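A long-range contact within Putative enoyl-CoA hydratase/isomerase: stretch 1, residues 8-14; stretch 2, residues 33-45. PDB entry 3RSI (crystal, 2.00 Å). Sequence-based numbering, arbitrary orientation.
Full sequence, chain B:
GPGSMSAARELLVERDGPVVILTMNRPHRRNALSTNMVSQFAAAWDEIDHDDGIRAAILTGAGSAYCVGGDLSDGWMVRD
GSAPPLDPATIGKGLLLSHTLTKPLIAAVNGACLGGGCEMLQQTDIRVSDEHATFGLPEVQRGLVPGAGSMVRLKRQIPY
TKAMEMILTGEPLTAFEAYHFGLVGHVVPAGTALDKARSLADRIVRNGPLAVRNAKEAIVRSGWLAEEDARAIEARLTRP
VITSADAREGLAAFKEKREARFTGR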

ATOM      1  N   ALA B   8      32.774   1.673  22.491  1.00 28.38           N
ATOM      2  CA  ALA B   8      33.117   0.334  21.920  1.00 28.79           C
ATOM      3  C   ALA B   8      31.921  -0.621  21.886  1.00 28.42           C
ATOM      4  O   ALA B   8      31.908  -1.558  21.071  1.00 29.29           O
ATOM      5  CB  ALA B   8      34.274  -0.300  22.697  1.00 29.17           C
ATOM      6  N   ARG B   9      30.932  -0.404  22.766  1.00 27.67           N
ATOM      7  CA  ARG B   9      29.714  -1.251  22.823  1.00 26.77           C
ATOM      8  C   ARG B   9      29.094  -1.408  21.426  1.00 24.44           C
ATOM      9  O   ARG B   9      29.206  -0.509  20.609  1.00 23.71           O
ATOM     10  CB  ARG B   9      28.683  -0.652  23.788  1.00 27.59           C
ATOM     11  CG  ARG B   9      28.002  -1.677  24.677  1.00 30.73           C
ATOM     12  CD  ARG B   9      27.117  -1.020  25.741  1.00 32.88           C
ATOM     13  NE  ARG B   9      25.809  -0.716  25.181  1.00 34.66           N
ATOM     14  CZ  ARG B   9      24.649  -1.287  25.523  1.00 34.24           C
ATOM     15  NH1 ARG B   9      23.547  -0.916  24.893  1.00 30.97           N
ATOM     16  NH2 ARG B   9      24.570  -2.211  26.485  1.00 35.53           N
ATOM     17  N   GLU B  10      28.458  -2.548  21.150  1.00 22.77           N
ATOM     18  CA  GLU B  10      27.943  -2.814  19.796  1.00 22.06           C
ATOM     19  C   GLU B  10      26.661  -2.049  19.493  1.00 20.43           C
ATOM     20  O   GLU B  10      26.339  -1.781  18.322  1.00 18.79           O
ATOM     21  CB  GLU B  10      27.755  -4.312  19.558  1.00 22.35           C
ATOM     22  CG  GLU B  10      29.069  -5.067  19.510  1.00 25.41           C
ATOM     23  CD  GLU B  10      28.865  -6.546  19.427  1.00 29.14           C
ATOM     24  OE1 GLU B  10      28.245  -6.990  18.450  1.00 32.77           O
ATOM     25  OE2 GLU B  10      29.307  -7.266  20.340  1.00 33.70           O
ATOM     26  N   LEU B  11      25.926  -1.701  20.550  1.00 19.28           N
ATOM     27  CA  LEU B  11      24.838  -0.739  20.423  1.00 18.90           C
ATOM     28  C   LEU B  11      25.062   0.413  21.394  1.00 19.42           C
ATOM     29  O   LEU B  11      24.978   0.227  22.624  1.00 19.92           O
ATOM     30  CB  LEU B  11      23.499  -1.415  20.665  1.00 18.03           C
ATOM     31  CG  LEU B  11      22.233  -0.608  20.396  1.00 17.79           C
ATOM     32  CD1 LEU B  11      22.006  -0.467  18.892  1.00 16.35           C
ATOM     33  CD2 LEU B  11      21.010  -1.277  21.068  1.00 16.62           C
ATOM     34  N   LEU B  12      25.371   1.590  20.852  1.00 19.84           N
ATOM     35  CA  LEU B  12      25.500   2.792  21.660  1.00 21.19           C
ATOM     36  C   LEU B  12      24.120   3.341  22.024  1.00 22.25           C
ATOM     37  O   LEU B  12      23.220   3.394  21.193  1.00 21.14           O
ATOM     38  CB  LEU B  12      26.313   3.865  20.950  1.00 21.63           C
ATOM     39  CG  LEU B  12      27.725   3.468  20.519  1.00 22.18           C
ATOM     40  CD1 LEU B  12      28.356   4.592  19.694  1.00 22.98           C
ATOM     41  CD2 LEU B  12      28.577   3.120  21.729  1.00 23.62           C
ATOM     42  N   VAL B  13      23.961   3.720  23.284  1.00 23.56           N
ATOM     43  CA  VAL B  13      22.706   4.259  23.773  1.00 24.78           C
ATOM     44  C   VAL B  13      23.003   5.624  24.395  1.00 26.44           C
ATOM     45  O   VAL B  13      23.767   5.726  25.368  1.00 26.57           O
ATOM     46  CB  VAL B  13      22.035   3.319  24.786  1.00 25.31           C
ATOM     47  CG1 VAL B  13      20.744   3.964  25.367  1.00 24.54           C
ATOM     48  CG2 VAL B  13      21.736   1.966  24.140  1.00 25.26           C
ATOM     49  N   GLU B  14      22.419   6.663  23.800  1.00 26.90           N
ATOM     50  CA  GLU B  14      22.625   8.036  24.217  1.00 28.37           C
ATOM     51  C   GLU B  14      21.275   8.702  24.511  1.00 28.34           C
ATOM     52  O   GLU B  14      20.359   8.671  23.687  1.00 27.23           O
ATOM     53  CB  GLU B  14      23.374   8.791  23.110  1.00 29.23           C
ATOM     54  CG  GLU B  14      23.220  10.323  23.136  1.00 32.97           C
ATOM     55  CD  GLU B  14      23.803  11.024  21.924  1.00 37.32           C
ATOM     56  OE1 GLU B  14      24.428  10.346  21.070  1.00 39.92           O
ATOM     57  OE2 GLU B  14      23.634  12.270  21.837  1.00 40.91           O
ATOM     58  N   LEU B  33      24.252  -6.898  12.387  1.00 14.38           N
ATOM     59  CA  LEU B  33      23.684  -7.454  13.607  1.00 14.84           C
ATOM     60  C   LEU B  33      24.527  -8.603  14.138  1.00 15.78           C
ATOM     61  O   LEU B  33      25.039  -9.390  13.381  1.00 13.92           O
ATOM     62  CB  LEU B  33      22.288  -7.983  13.331  1.00 14.32           C
ATOM     63  CG  LEU B  33      21.239  -6.967  12.867  1.00 14.11           C
ATOM     64  CD1 LEU B  33      19.867  -7.678  12.772  1.00 11.23           C
ATOM     65  CD2 LEU B  33      21.187  -5.742  13.798  1.00 12.67           C
ATOM     66  N   SER B  34      24.683  -8.667  15.452  1.00 17.05           N
ATOM     67  CA  SER B  34      25.299  -9.820  16.109  1.00 18.35           C
ATOM     68  C   SER B  34      24.379 -10.232  17.248  1.00 19.05           C
ATOM     69  O   SER B  34      23.496  -9.466  17.640  1.00 18.79           O
ATOM     70  CB  SER B  34      26.658  -9.444  16.672  1.00 18.33           C
ATOM     71  OG  SER B  34      26.518  -8.411  17.638  1.00 19.70           O
ATOM     72  N   THR B  35      24.589 -11.429  17.791  1.00 20.30           N
ATOM     73  CA  THR B  35      23.783 -11.903  18.915  1.00 20.79           C
ATOM     74  C   THR B  35      23.866 -10.887  20.045  1.00 20.32           C
ATOM     75  O   THR B  35      22.864 -10.547  20.658  1.00 20.45           O
ATOM     76  CB  THR B  35      24.271 -13.266  19.410  1.00 21.79           C
ATOM     77  OG1 THR B  35      25.659 -13.162  19.745  1.00 25.01           O
ATOM     78  CG2 THR B  35      24.091 -14.327  18.328  1.00 20.76           C
ATOM     79  N   ASN B  36      25.068 -10.380  20.281  1.00 20.37           N
ATOM     80  CA  ASN B  36      25.324  -9.340  21.265  1.00 20.92           C
ATOM     81  C   ASN B  36      24.503  -8.063  21.080  1.00 19.77           C
ATOM     82  O   ASN B  36      23.882  -7.569  22.024  1.00 19.39           O
ATOM     83  CB  ASN B  36      26.798  -8.950  21.195  1.00 22.16           C
ATOM     84  CG  ASN B  36      27.394  -8.703  22.526  1.00 26.10           C
ATOM     85  OD1 ASN B  36      26.792  -8.034  23.367  1.00 30.79           O
ATOM     86  ND2 ASN B  36      28.608  -9.236  22.743  1.00 29.35           N
ATOM     87  N   MET B  37      24.562  -7.514  19.872  1.00 18.59           N
ATOM     88  CA  MET B  37      23.807  -6.327  19.504  1.00 17.14           C
ATOM     89  C   MET B  37      22.314  -6.590  19.680  1.00 16.25           C
ATOM     90  O   MET B  37      21.583  -5.730  20.149  1.00 15.97           O
ATOM     91  CB  MET B  37      24.100  -5.911  18.051  1.00 16.22           C
ATOM     92  CG  MET B  37      23.617  -4.498  17.738  1.00 15.16           C
ATOM     93  SD  MET B  37      23.696  -4.029  16.029  1.00 14.66           S
ATOM     94  CE  MET B  37      25.478  -4.162  15.779  1.00 10.78           C
ATOM     95  N   VAL B  38      21.861  -7.775  19.294  1.00 16.23           N
ATOM     96  CA  VAL B  38      20.440  -8.083  19.406  1.00 16.68           C
ATOM     97  C   VAL B  38      20.008  -8.146  20.873  1.00 17.03           C
ATOM     98  O   VAL B  38      18.958  -7.608  21.219  1.00 16.70           O
ATOM     99  CB  VAL B  38      20.034  -9.358  18.629  1.00 17.10           C
ATOM    100  CG1 VAL B  38      18.571  -9.719  18.918  1.00 16.44           C
ATOM    101  CG2 VAL B  38      20.236  -9.164  17.125  1.00 14.93           C
ATOM    102  N   SER B  39      20.814  -8.760  21.744  1.00 17.78           N
ATOM    103  CA  SER B  39      20.548  -8.692  23.202  1.00 18.63           C
ATOM    104  C   SER B  39      20.503  -7.250  23.714  1.00 18.26           C
ATOM    105  O   SER B  39      19.638  -6.892  24.527  1.00 17.54           O
ATOM    106  CB  SER B  39      21.593  -9.467  24.007  1.00 19.54           C
ATOM    107  OG  SER B  39      21.581 -10.822  23.596  1.00 22.71           O
ATOM    108  N   GLN B  40      21.435  -6.424  23.234  1.00 17.41           N
ATOM    109  CA  GLN B  40      21.481  -5.029  23.651  1.00 17.05           C
ATOM    110  C   GLN B  40      20.258  -4.270  23.114  1.00 16.09           C
ATOM    111  O   GLN B  40      19.739  -3.388  23.798  1.00 15.92           O
ATOM    112  CB  GLN B  40      22.795  -4.375  23.204  1.00 17.18           C
ATOM    113  CG  GLN B  40      24.029  -4.901  23.981  1.00 18.16           C
ATOM    114  CD  GLN B  40      25.358  -4.429  23.409  1.00 21.87           C
ATOM    115  OE1 GLN B  40      25.399  -3.718  22.397  1.00 21.27           O
ATOM    116  NE2 GLN B  40      26.467  -4.831  24.055  1.00 24.72           N
ATOM    117  N   PHE B  41      19.798  -4.616  21.903  1.00 15.19           N
ATOM    118  CA  PHE B  41      18.521  -4.091  21.386  1.00 14.42           C
ATOM    119  C   PHE B  41      17.348  -4.423  22.352  1.00 15.28           C
ATOM    120  O   PHE B  41      16.573  -3.528  22.755  1.00 14.62           O
ATOM    121  CB  PHE B  41      18.206  -4.654  19.993  1.00 14.29           C
ATOM    122  CG  PHE B  41      18.701  -3.788  18.836  1.00 13.70           C
ATOM    123  CD1 PHE B  41      18.363  -2.436  18.762  1.00 12.18           C
ATOM    124  CD2 PHE B  41      19.491  -4.323  17.844  1.00 12.69           C
ATOM    125  CE1 PHE B  41      18.807  -1.646  17.721  1.00 13.48           C
ATOM    126  CE2 PHE B  41      19.949  -3.535  16.788  1.00 13.48           C
ATOM    127  CZ  PHE B  41      19.592  -2.191  16.722  1.00 14.31           C
ATOM    128  N   ALA B  42      17.215  -5.704  22.705  1.00 14.96           N
ATOM    129  CA  ALA B  42      16.114  -6.128  23.584  1.00 16.07           C
ATOM    130  C   ALA B  42      16.111  -5.289  24.840  1.00 16.02           C
ATOM    131  O   ALA B  42      15.075  -4.755  25.236  1.00 16.50           O
ATOM    132  CB  ALA B  42      16.186  -7.632  23.921  1.00 15.07           C
ATOM    133  N   ALA B  43      17.281  -5.138  25.451  1.00 17.01           N
ATOM    134  CA  ALA B  43      17.415  -4.320  26.650  1.00 17.10           C
ATOM    135  C   ALA B  43      17.032  -2.845  26.414  1.00 16.86           C
ATOM    136  O   ALA B  43      16.391  -2.212  27.273  1.00 17.37           O
ATOM    137  CB  ALA B  43      18.841  -4.422  27.220  1.00 17.42           C
ATOM    138  N   ALA B  44      17.427  -2.296  25.275  1.00 16.21           N
ATOM    139  CA  ALA B  44      17.128  -0.885  24.960  1.00 15.89           C
ATOM    140  C   ALA B  44      15.621  -0.661  24.736  1.00 15.59           C
ATOM    141  O   ALA B  44      15.084   0.365  25.134  1.00 15.40           O
ATOM    142  CB  ALA B  44      17.944  -0.399  23.718  1.00 15.12           C
ATOM    143  N   TRP B  45      14.947  -1.602  24.089  1.00 15.33           N
ATOM    144  CA  TRP B  45      13.493  -1.478  23.906  1.00 15.97           C
ATOM    145  C   TRP B  45      12.786  -1.472  25.270  1.00 17.19           C
ATOM    146  O   TRP B  45      11.855  -0.698  25.479  1.00 17.38           O
ATOM    147  CB  TRP B  45      12.904  -2.592  23.033  1.00 15.43           C
ATOM    148  CG  TRP B  45      13.553  -2.812  21.691  1.00 14.97           C
ATOM    149  CD1 TRP B  45      13.845  -4.010  21.128  1.00 14.17           C
ATOM    150  CD2 TRP B  45      13.997  -1.811  20.763  1.00 13.75           C
ATOM    151  NE1 TRP B  45      14.428  -3.830  19.900  1.00 16.17           N
ATOM    152  CE2 TRP B  45      14.530  -2.489  19.648  1.00 14.82           C
ATOM    153  CE3 TRP B  45      13.971  -0.412  20.753  1.00 13.89           C
ATOM    154  CZ2 TRP B  45      15.061  -1.813  18.544  1.00 15.96           C
ATOM    155  CZ3 TRP B  45      14.483   0.259  19.648  1.00 14.90           C
ATOM    156  CH2 TRP B  45      15.010  -0.439  18.558  1.00 14.08           C
TER
HETATM  157  O   HOH W   1      21.064  -1.824  25.436  1.00 12.10           O
HETATM  158  O   HOH W   2      29.104  -4.772  23.322  1.00 21.64           O

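Strand 11-14 runs alongside helix 35-45, their N-to-C directions 24° apart and their axes 9.0 Å apart at closest approach; the two stretches bury 470 Å² between them. Polar contacts gather around E10 and Q40, and the apolar ones follow from L11 onward.

At the start of the helix, S34 OG serves two partners. S34 OG accepts from M37 N at 3.1 Å, nearly linear at 168°, and so caps a backbone NH of the first turn that has no preceding helical carbonyl to bind. The same S34 OG donates to E10 OE1 at 2.4 Å, a very short hydrogen bond. The other carboxylate oxygen, E10 OE2, lies 3.2 Å from N36 ND2, but the angle is too poor for a hydrogen bond.

One turn further on, the Q40 amide uses both ends. Q40 OE1 accepts from L11 N at 2.8 Å, somewhat bent at 132°, which ties the first strand residue directly to the helix. Q40 NE2 donates to water 2 at 2.7 Å, and that water also accepts from E10 N at 3.2 Å, so two consecutive backbone NH groups of stretch 1 are satisfied, one directly by Q40 and one through water.

R9 folds back on its own stretch: R9 NE and R9 NH1 both donate to L11 O, at 2.8 and 2.9 Å. R9 NH1 also donates to water 1 at 2.7 Å, which in turn donates to Q40 O at 2.6 Å. Q40 O still accepts from A44 N at 3.0 Å, so the water joins the helix without displacing its backbone bond. Q40 CG covers one face of the guanidinium.

Beneath this network, L11 CD1 sits over the F41 ring face, 4.0 Å from the centroid, while L11 CD2 meets A44 CB at 4.1 Å. V13 CG2 only grazes A44 CB, at 4.5 Å.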